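Long-range contacts in hypothetical protein PP5205 (Pseudomonas putida, PDB 2G2X), which is of unknown function but has an EVE domain, related to the ASCH and PUA domains, and may therefore bind modified nucleic acid: residues R64-Y70 with S95-H101; G119-L123 with Q141-I145. One frame throughout, in Å; residues are numbered along the deposited sequence.

Contact 1 of 2, residues R64-Y70 with S95-H101; sequences RITRAAY and SAVDVAH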
ATOM      1  N   ARG A  64      -5.004   5.757   5.926  1.00  8.99           N
ATOM      2  CA  ARG A  64      -5.354   6.861   5.044  1.00  9.25           C
ATOM      3  C   ARG A  64      -4.143   7.672   4.584  1.00  7.47           C
ATOM      4  O   ARG A  64      -3.094   7.658   5.224  1.00  7.23           O
ATOM      5  CB  ARG A  64      -6.349   7.792   5.747  1.00 12.84           C
ATOM      6  CG  ARG A  64      -5.786   8.527   6.962  1.00 17.90           C
ATOM      7  CD  ARG A  64      -6.809   9.507   7.534  1.00 24.52           C
ATOM      8  NE  ARG A  64      -6.247  10.345   8.592  1.00 29.99           N
ATOM      9  CZ  ARG A  64      -5.870   9.891   9.784  1.00 32.01           C
ATOM     10  NH1 ARG A  64      -6.000   8.604  10.074  1.00 35.04           N
ATOM     11  NH2 ARG A  64      -5.357  10.719  10.688  1.00 31.02           N
ATOM     12  N   ILE A  65      -4.304   8.382   3.469  1.00  6.17           N
ATOM     13  CA  ILE A  65      -3.242   9.215   2.915  1.00  6.10           C
ATOM     14  C   ILE A  65      -3.270  10.578   3.597  1.00  7.40           C
ATOM     15  O   ILE A  65      -4.288  11.271   3.550  1.00  7.10           O
ATOM     16  CB  ILE A  65      -3.432   9.434   1.403  1.00  5.34           C
ATOM     17  CG1 ILE A  65      -3.549   8.084   0.690  1.00  5.26           C
ATOM     18  CG2 ILE A  65      -2.269  10.244   0.847  1.00  4.31           C
ATOM     19  CD1 ILE A  65      -2.373   7.148   0.944  1.00  4.16           C
ATOM     20  N   THR A  66      -2.156  10.957   4.225  1.00  8.13           N
ATOM     21  CA  THR A  66      -2.060  12.244   4.915  1.00  8.58           C
ATOM     22  C   THR A  66      -1.220  13.260   4.147  1.00  7.43           C
ATOM     23  O   THR A  66      -1.129  14.413   4.546  1.00  7.67           O
ATOM     24  CB  THR A  66      -1.470  12.095   6.351  1.00 10.31           C
ATOM     25  OG1 THR A  66      -0.211  11.408   6.296  1.00  7.14           O
ATOM     26  CG2 THR A  66      -2.433  11.335   7.247  1.00  6.97           C
ATOM     27  N   ARG A  67      -0.596  12.825   3.058  1.00  7.39           N
ATOM     28  CA  ARG A  67       0.199  13.720   2.215  1.00  7.48           C
ATOM     29  C   ARG A  67       0.321  13.147   0.806  1.00  7.90           C
ATOM     30  O   ARG A  67       0.828  12.040   0.614  1.00  6.38           O
ATOM     31  CB  ARG A  67       1.604  13.957   2.785  1.00  8.38           C
ATOM     32  CG  ARG A  67       2.367  15.009   1.977  1.00  8.70           C
ATOM     33  CD  ARG A  67       3.824  15.250   2.411  1.00  8.64           C
ATOM     34  NE  ARG A  67       4.420  16.262   1.538  1.00 10.78           N
ATOM     35  CZ  ARG A  67       5.708  16.597   1.502  1.00  9.16           C
ATOM     36  NH1 ARG A  67       6.588  16.007   2.298  1.00  9.68           N
ATOM     37  NH2 ARG A  67       6.111  17.528   0.649  1.00  6.51           N
ATOM     38  N   ALA A  68      -0.150  13.907  -0.177  1.00  8.77           N
ATOM     39  CA  ALA A  68      -0.108  13.474  -1.568  1.00  9.19           C
ATOM     40  C   ALA A  68       1.331  13.290  -2.041  1.00  8.67           C
ATOM     41  O   ALA A  68       2.277  13.722  -1.386  1.00  9.83           O
ATOM     42  CB  ALA A  68      -0.840  14.479  -2.453  1.00  6.67           C
ATOM     43  N   ALA A  69       1.482  12.652  -3.192  1.00  8.79           N
ATOM     44  CA  ALA A  69       2.798  12.371  -3.750  1.00 10.20           C
ATOM     45  C   ALA A  69       3.791  13.534  -3.757  1.00 10.28           C
ATOM     46  O   ALA A  69       3.454  14.667  -4.111  1.00  9.84           O
ATOM     47  CB  ALA A  69       2.649  11.809  -5.174  1.00  9.98           C
ATOM     48  N   TYR A  70       5.016  13.226  -3.342  1.00 10.03           N
ATOM     49  CA  TYR A  70       6.124  14.168  -3.332  1.00  9.71           C
ATOM     50  C   TYR A  70       7.384  13.329  -3.586  1.00 11.28           C
ATOM     51  O   TYR A  70       7.364  12.110  -3.392  1.00  8.70           O
ATOM     52  CB  TYR A  70       6.214  14.909  -1.994  1.00 10.16           C
ATOM     53  CG  TYR A  70       6.511  14.050  -0.791  1.00 11.43           C
ATOM     54  CD1 TYR A  70       5.524  13.241  -0.226  1.00 10.48           C
ATOM     55  CD2 TYR A  70       7.765  14.085  -0.183  1.00 10.33           C
ATOM     56  CE1 TYR A  70       5.773  12.494   0.918  1.00 11.77           C
ATOM     57  CE2 TYR A  70       8.028  13.341   0.966  1.00 11.97           C
ATOM     58  CZ  TYR A  70       7.026  12.550   1.513  1.00 12.91           C
ATOM     59  OH  TYR A  70       7.266  11.837   2.667  1.00 13.94           O
ATOM     60  N   SER A  95       8.324   8.754  -6.176  1.00  7.56           N
ATOM     61  CA  SER A  95       7.421   9.473  -5.291  1.00  7.67           C
ATOM     62  C   SER A  95       7.048   8.672  -4.058  1.00  7.59           C
ATOM     63  O   SER A  95       7.094   7.442  -4.049  1.00  7.63           O
ATOM     64  CB  SER A  95       6.136   9.841  -6.042  1.00  6.87           C
ATOM     65  OG  SER A  95       6.389  10.757  -7.093  1.00  8.79           O
ATOM     66  N   ALA A  96       6.673   9.391  -3.012  1.00  8.55           N
ATOM     67  CA  ALA A  96       6.255   8.777  -1.768  1.00  8.17           C
ATOM     68  C   ALA A  96       5.002   9.509  -1.327  1.00  7.21           C
ATOM     69  O   ALA A  96       4.648  10.539  -1.896  1.00  8.44           O
ATOM     70  CB  ALA A  96       7.348   8.927  -0.715  1.00  8.54           C
ATOM     71  N   VAL A  97       4.315   8.959  -0.335  1.00  7.07           N
ATOM     72  CA  VAL A  97       3.133   9.597   0.223  1.00  6.01           C
ATOM     73  C   VAL A  97       3.228   9.296   1.703  1.00  7.43           C
ATOM     74  O   VAL A  97       3.938   8.371   2.090  1.00  7.90           O
ATOM     75  CB  VAL A  97       1.807   9.006  -0.340  1.00  8.24           C
ATOM     76  CG1 VAL A  97       1.695   9.302  -1.831  1.00  4.99           C
ATOM     77  CG2 VAL A  97       1.736   7.510  -0.071  1.00  6.90           C
ATOM     78  N   ASP A  98       2.549  10.082   2.534  1.00  6.53           N
ATOM     79  CA  ASP A  98       2.575   9.834   3.967  1.00  5.64           C
ATOM     80  C   ASP A  98       1.231   9.254   4.370  1.00  6.64           C
ATOM     81  O   ASP A  98       0.189   9.654   3.846  1.00  6.71           O
ATOM     82  CB  ASP A  98       2.856  11.125   4.743  1.00  7.26           C
ATOM     83  CG  ASP A  98       4.287  11.609   4.571  1.00  7.03           C
ATOM     84  OD1 ASP A  98       5.154  10.794   4.185  1.00  6.52           O
ATOM     85  OD2 ASP A  98       4.546  12.802   4.832  1.00  8.12           O
ATOM     86  N   VAL A  99       1.249   8.318   5.312  1.00  6.87           N
ATOM     87  CA  VAL A  99       0.022   7.667   5.739  1.00  7.50           C
ATOM     88  C   VAL A  99      -0.199   7.698   7.241  1.00  9.81           C
ATOM     89  O   VAL A  99       0.709   7.996   8.017  1.00 11.92           O
ATOM     90  CB  VAL A  99       0.013   6.188   5.294  1.00  8.71           C
ATOM     91  CG1 VAL A  99       0.264   6.092   3.794  1.00  4.68           C
ATOM     92  CG2 VAL A  99       1.072   5.401   6.071  1.00  5.71           C
ATOM     93  N   ALA A 100      -1.425   7.379   7.641  1.00  8.55           N
ATOM     94  CA  ALA A 100      -1.785   7.335   9.045  1.00  8.26           C
ATOM     95  C   ALA A 100      -2.744   6.172   9.236  1.00  9.45           C
ATOM     96  O   ALA A 100      -3.468   5.780   8.312  1.00  8.05           O
ATOM     97  CB  ALA A 100      -2.432   8.645   9.474  1.00  9.38           C
ATOM     98  N   HIS A 101      -2.727   5.620  10.439  1.00  9.32           N
ATOM     99  CA  HIS A 101      -3.556   4.484  10.801  1.00 10.63           C
ATOM    100  C   HIS A 101      -5.023   4.838  10.949  1.00 11.40           C
ATOM    101  O   HIS A 101      -5.366   5.897  11.469  1.00 13.26           O
ATOM    102  CB  HIS A 101      -3.062   3.894  12.125  1.00  9.67           C
ATOM    103  CG  HIS A 101      -3.924   2.790  12.659  1.00 10.71           C
ATOM    104  ND1 HIS A 101      -3.698   1.462  12.370  1.00 10.26           N
ATOM    105  CD2 HIS A 101      -5.000   2.818  13.484  1.00  6.69           C
ATOM    106  CE1 HIS A 101      -4.593   0.719  12.997  1.00  9.20           C
ATOM    107  NE2 HIS A 101      -5.394   1.517  13.680  1.00  6.73           N
TER
HETATM  108  O   HOH W   1       6.373  14.595   4.481  1.00 10.55           O
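Two neighbouring antiparallel strands of the EVE domain's mixed sheet pair here, and a classic beta bulge breaks their register: T66 and R67 both lie opposite D98. Regular pairing holds before it, where R64 N gives a 2.8 Å hydrogen bond to A100 O and A100 N returns one of 3.0 Å to R64 O. At the bulge D98 O takes T66 N at 2.7 Å and R67 N only weakly at 3.4 Å. The register slips again before Y70, whose N and O bond to A96 O and N. The chain turns a corner at T66 and R67, so strand 58-71 changes direction while staying paired with 95-101.

Small residues make the hollows. A100 has only a methyl on its face, and into that space come T66 CG2, 3.5 Å from A100 CB, and the R64 guanidinium, which lays one face over the same CB. A96 leaves room for the Y70 ring to cover its methyl. On the other face the branched chains of I65 and V99 meet, I65 CD1 lying 4.0 Å from V99 CG1, and both touch F47 of the next strand. T66 OG1 bonds to E23 on the far side of strand 95-110. D98 fills the notch between Y70 and R67: its OD1 accepts a 2.8 Å hydrogen bond from Y70 OH, while one water spans R67 NH1 and D98 OD2, 2.6 Å from each.

Contact 2 of 2, residues G119-L123 with Q141-I145; sequences GLVEL and QWAVI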
ATOM      1  N   GLY A 119     -15.986 -11.449  -6.548  1.00 12.42           N
ATOM      2  CA  GLY A 119     -16.173 -10.011  -6.597  1.00 13.66           C
ATOM      3  C   GLY A 119     -14.848  -9.270  -6.717  1.00 14.20           C
ATOM      4  O   GLY A 119     -14.819  -8.065  -6.966  1.00 14.77           O
ATOM      5  N   LEU A 120     -13.741  -9.989  -6.555  1.00 13.01           N
ATOM      6  CA  LEU A 120     -12.423  -9.370  -6.640  1.00 13.95           C
ATOM      7  C   LEU A 120     -11.642  -9.859  -7.851  1.00 15.43           C
ATOM      8  O   LEU A 120     -10.426  -9.667  -7.940  1.00 17.71           O
ATOM      9  CB  LEU A 120     -11.630  -9.667  -5.362  1.00  9.41           C
ATOM     10  CG  LEU A 120     -12.293  -9.140  -4.090  1.00 10.27           C
ATOM     11  CD1 LEU A 120     -11.533  -9.643  -2.873  1.00 10.26           C
ATOM     12  CD2 LEU A 120     -12.334  -7.610  -4.128  1.00  9.73           C
ATOM     13  N   VAL A 121     -12.343 -10.481  -8.788  1.00 17.16           N
ATOM     14  CA  VAL A 121     -11.698 -11.011  -9.975  1.00 17.60           C
ATOM     15  C   VAL A 121     -10.864  -9.981 -10.734  1.00 17.71           C
ATOM     16  O   VAL A 121      -9.855 -10.333 -11.336  1.00 17.28           O
ATOM     17  CB  VAL A 121     -12.745 -11.653 -10.937  1.00 20.11           C
ATOM     18  CG1 VAL A 121     -13.733 -10.605 -11.429  1.00 20.58           C
ATOM     19  CG2 VAL A 121     -12.034 -12.314 -12.112  1.00 22.61           C
ATOM     20  N   GLU A 122     -11.259  -8.710 -10.696  1.00 18.31           N
ATOM     21  CA  GLU A 122     -10.513  -7.673 -11.417  1.00 20.93           C
ATOM     22  C   GLU A 122      -9.391  -7.009 -10.610  1.00 19.70           C
ATOM     23  O   GLU A 122      -8.630  -6.203 -11.145  1.00 20.21           O
ATOM     24  CB  GLU A 122     -11.472  -6.590 -11.930  1.00 23.03           C
ATOM     25  CG  GLU A 122     -12.509  -7.089 -12.927  1.00 29.12           C
ATOM     26  CD  GLU A 122     -11.901  -7.459 -14.265  1.00 33.66           C
ATOM     27  OE1 GLU A 122     -10.967  -8.286 -14.282  1.00 35.93           O
ATOM     28  OE2 GLU A 122     -12.356  -6.921 -15.302  1.00 36.46           O
ATOM     29  N   LEU A 123      -9.287  -7.340  -9.329  1.00 18.21           N
ATOM     30  CA  LEU A 123      -8.251  -6.758  -8.477  1.00 17.77           C
ATOM     31  C   LEU A 123      -6.910  -7.443  -8.754  1.00 17.77           C
ATOM     32  O   LEU A 123      -6.767  -8.648  -8.543  1.00 18.78           O
ATOM     33  CB  LEU A 123      -8.637  -6.926  -7.000  1.00 16.11           C
ATOM     34  CG  LEU A 123      -7.802  -6.189  -5.950  1.00 16.02           C
ATOM     35  CD1 LEU A 123      -7.844  -4.688  -6.210  1.00 14.65           C
ATOM     36  CD2 LEU A 123      -8.336  -6.509  -4.566  1.00 14.49           C
ATOM     37  N   GLN A 141     -15.532  -3.141  -4.879  1.00 14.47           N
ATOM     38  CA  GLN A 141     -14.527  -4.075  -4.378  1.00 12.70           C
ATOM     39  C   GLN A 141     -14.275  -3.779  -2.903  1.00 10.77           C
ATOM     40  O   GLN A 141     -14.036  -4.685  -2.110  1.00  8.86           O
ATOM     41  CB  GLN A 141     -13.222  -3.951  -5.182  1.00 11.14           C
ATOM     42  CG  GLN A 141     -13.341  -4.415  -6.635  1.00  9.18           C
ATOM     43  CD  GLN A 141     -12.113  -4.071  -7.467  1.00  8.60           C
ATOM     44  OE1 GLN A 141     -11.373  -3.144  -7.143  1.00  8.38           O
ATOM     45  NE2 GLN A 141     -11.907  -4.805  -8.555  1.00  5.87           N
ATOM     46  N   TRP A 142     -14.341  -2.502  -2.541  1.00 10.88           N
ATOM     47  CA  TRP A 142     -14.135  -2.092  -1.155  1.00 10.75           C
ATOM     48  C   TRP A 142     -15.234  -2.721  -0.296  1.00 10.64           C
ATOM     49  O   TRP A 142     -14.974  -3.248   0.790  1.00 10.02           O
ATOM     50  CB  TRP A 142     -14.178  -0.555  -1.056  1.00 10.34           C
ATOM     51  CG  TRP A 142     -13.877   0.001   0.314  1.00 12.54           C
ATOM     52  CD1 TRP A 142     -14.758   0.174   1.341  1.00 13.35           C
ATOM     53  CD2 TRP A 142     -12.595   0.419   0.813  1.00 12.98           C
ATOM     54  NE1 TRP A 142     -14.108   0.671   2.445  1.00 14.44           N
ATOM     55  CE2 TRP A 142     -12.779   0.831   2.149  1.00 15.29           C
ATOM     56  CE3 TRP A 142     -11.309   0.483   0.258  1.00 14.84           C
ATOM     57  CZ2 TRP A 142     -11.719   1.302   2.948  1.00 16.03           C
ATOM     58  CZ3 TRP A 142     -10.255   0.951   1.047  1.00 15.09           C
ATOM     59  CH2 TRP A 142     -10.471   1.355   2.378  1.00 17.40           C
ATOM     60  N   ALA A 143     -16.461  -2.675  -0.806  1.00 10.24           N
ATOM     61  CA  ALA A 143     -17.613  -3.227  -0.101  1.00 11.59           C
ATOM     62  C   ALA A 143     -17.492  -4.730   0.128  1.00 11.53           C
ATOM     63  O   ALA A 143     -17.788  -5.219   1.218  1.00 11.64           O
ATOM     64  CB  ALA A 143     -18.901  -2.924  -0.873  1.00 10.85           C
ATOM     65  N   VAL A 144     -17.067  -5.478  -0.885  1.00 11.25           N
ATOM     66  CA  VAL A 144     -16.954  -6.914  -0.685  1.00 13.68           C
ATOM     67  C   VAL A 144     -15.893  -7.215   0.375  1.00 12.73           C
ATOM     68  O   VAL A 144     -16.081  -8.100   1.210  1.00 12.24           O
ATOM     69  CB  VAL A 144     -16.621  -7.673  -2.005  1.00 14.55           C
ATOM     70  CG1 VAL A 144     -17.533  -7.197  -3.122  1.00 14.41           C
ATOM     71  CG2 VAL A 144     -15.176  -7.493  -2.372  1.00 18.55           C
ATOM     72  N   ILE A 145     -14.796  -6.464   0.362  1.00 10.94           N
ATOM     73  CA  ILE A 145     -13.738  -6.691   1.339  1.00 10.98           C
ATOM     74  C   ILE A 145     -14.146  -6.347   2.771  1.00 12.71           C
ATOM     75  O   ILE A 145     -13.828  -7.098   3.694  1.00 11.25           O
ATOM     76  CB  ILE A 145     -12.461  -5.925   0.953  1.00  8.64           C
ATOM     77  CG1 ILE A 145     -11.873  -6.545  -0.321  1.00  6.34           C
ATOM     78  CG2 ILE A 145     -11.459  -5.963   2.095  1.00  7.77           C
ATOM     79  CD1 ILE A 145     -10.873  -5.663  -1.037  1.00  3.76           C
TER
HETATM   80  O   HOH W   2     -13.408  -7.216  -9.351  1.00  9.02           O
HETATM   81  O   HOH W   3      -9.798  -3.892 -10.552  1.00 34.65           O
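This is a loop-on-helix contact, in which the G119-L123 loop following helix 111-115 packs against the C-terminal helix 139-148 through leucine side chains and two bridging waters, with no direct hydrogen bond between the segments. A type I turn from L120 to L123, closed by L123 N to L120 O at 2.9 Å, brings both leucines to the helix. L120 makes the closest apolar contacts: its CD2 sits 3.3 Å from V144 CG2, short for two methyls, and 3.9 Å from both I145 CD1 and Q141 CB. L123 adds a looser touch, CD2 to I145 CD1 at 4.4 Å. G119 suits the tight approach to V144, where a side chain would crowd V144 CG1.

Q141 suits its place because its long side chain ends in an amide that can both donate and accept. Its NE2 donates to one water, at 2.9 Å, that also joins G119 O and E122 N, and to a second, at 3.0 Å, that bonds weakly to E122 O; its OE1 takes T138 N. I145 also touches F48 and I59, and W142 stacks with Y3 and F48, so the loop lies along one flank of the helix, beside the face that rests on strands 46-51 and 58-71.

How the contacts relate
Following the chain from the N terminus, strand 58-71 runs into contact 1, which closes a long, almost wholly irregular excursion of 24 residues when strand 95-110 returns beside it. That strand then leads through helix 111-115 to the loop where contact 2 opens; strand 134-136, at one edge of the sheet, follows before helix 139-148 closes it. The two contacts are therefore in series, neither nested nor crossed. The centres of contact 1 and contact 2 lie about 23 Å apart, and the nearest atoms of contact 1 and contact 2 are about 8 Å apart. Contact 1 joins two strands within the sheet, whereas contact 2 fastens a loop to the C-terminal helix.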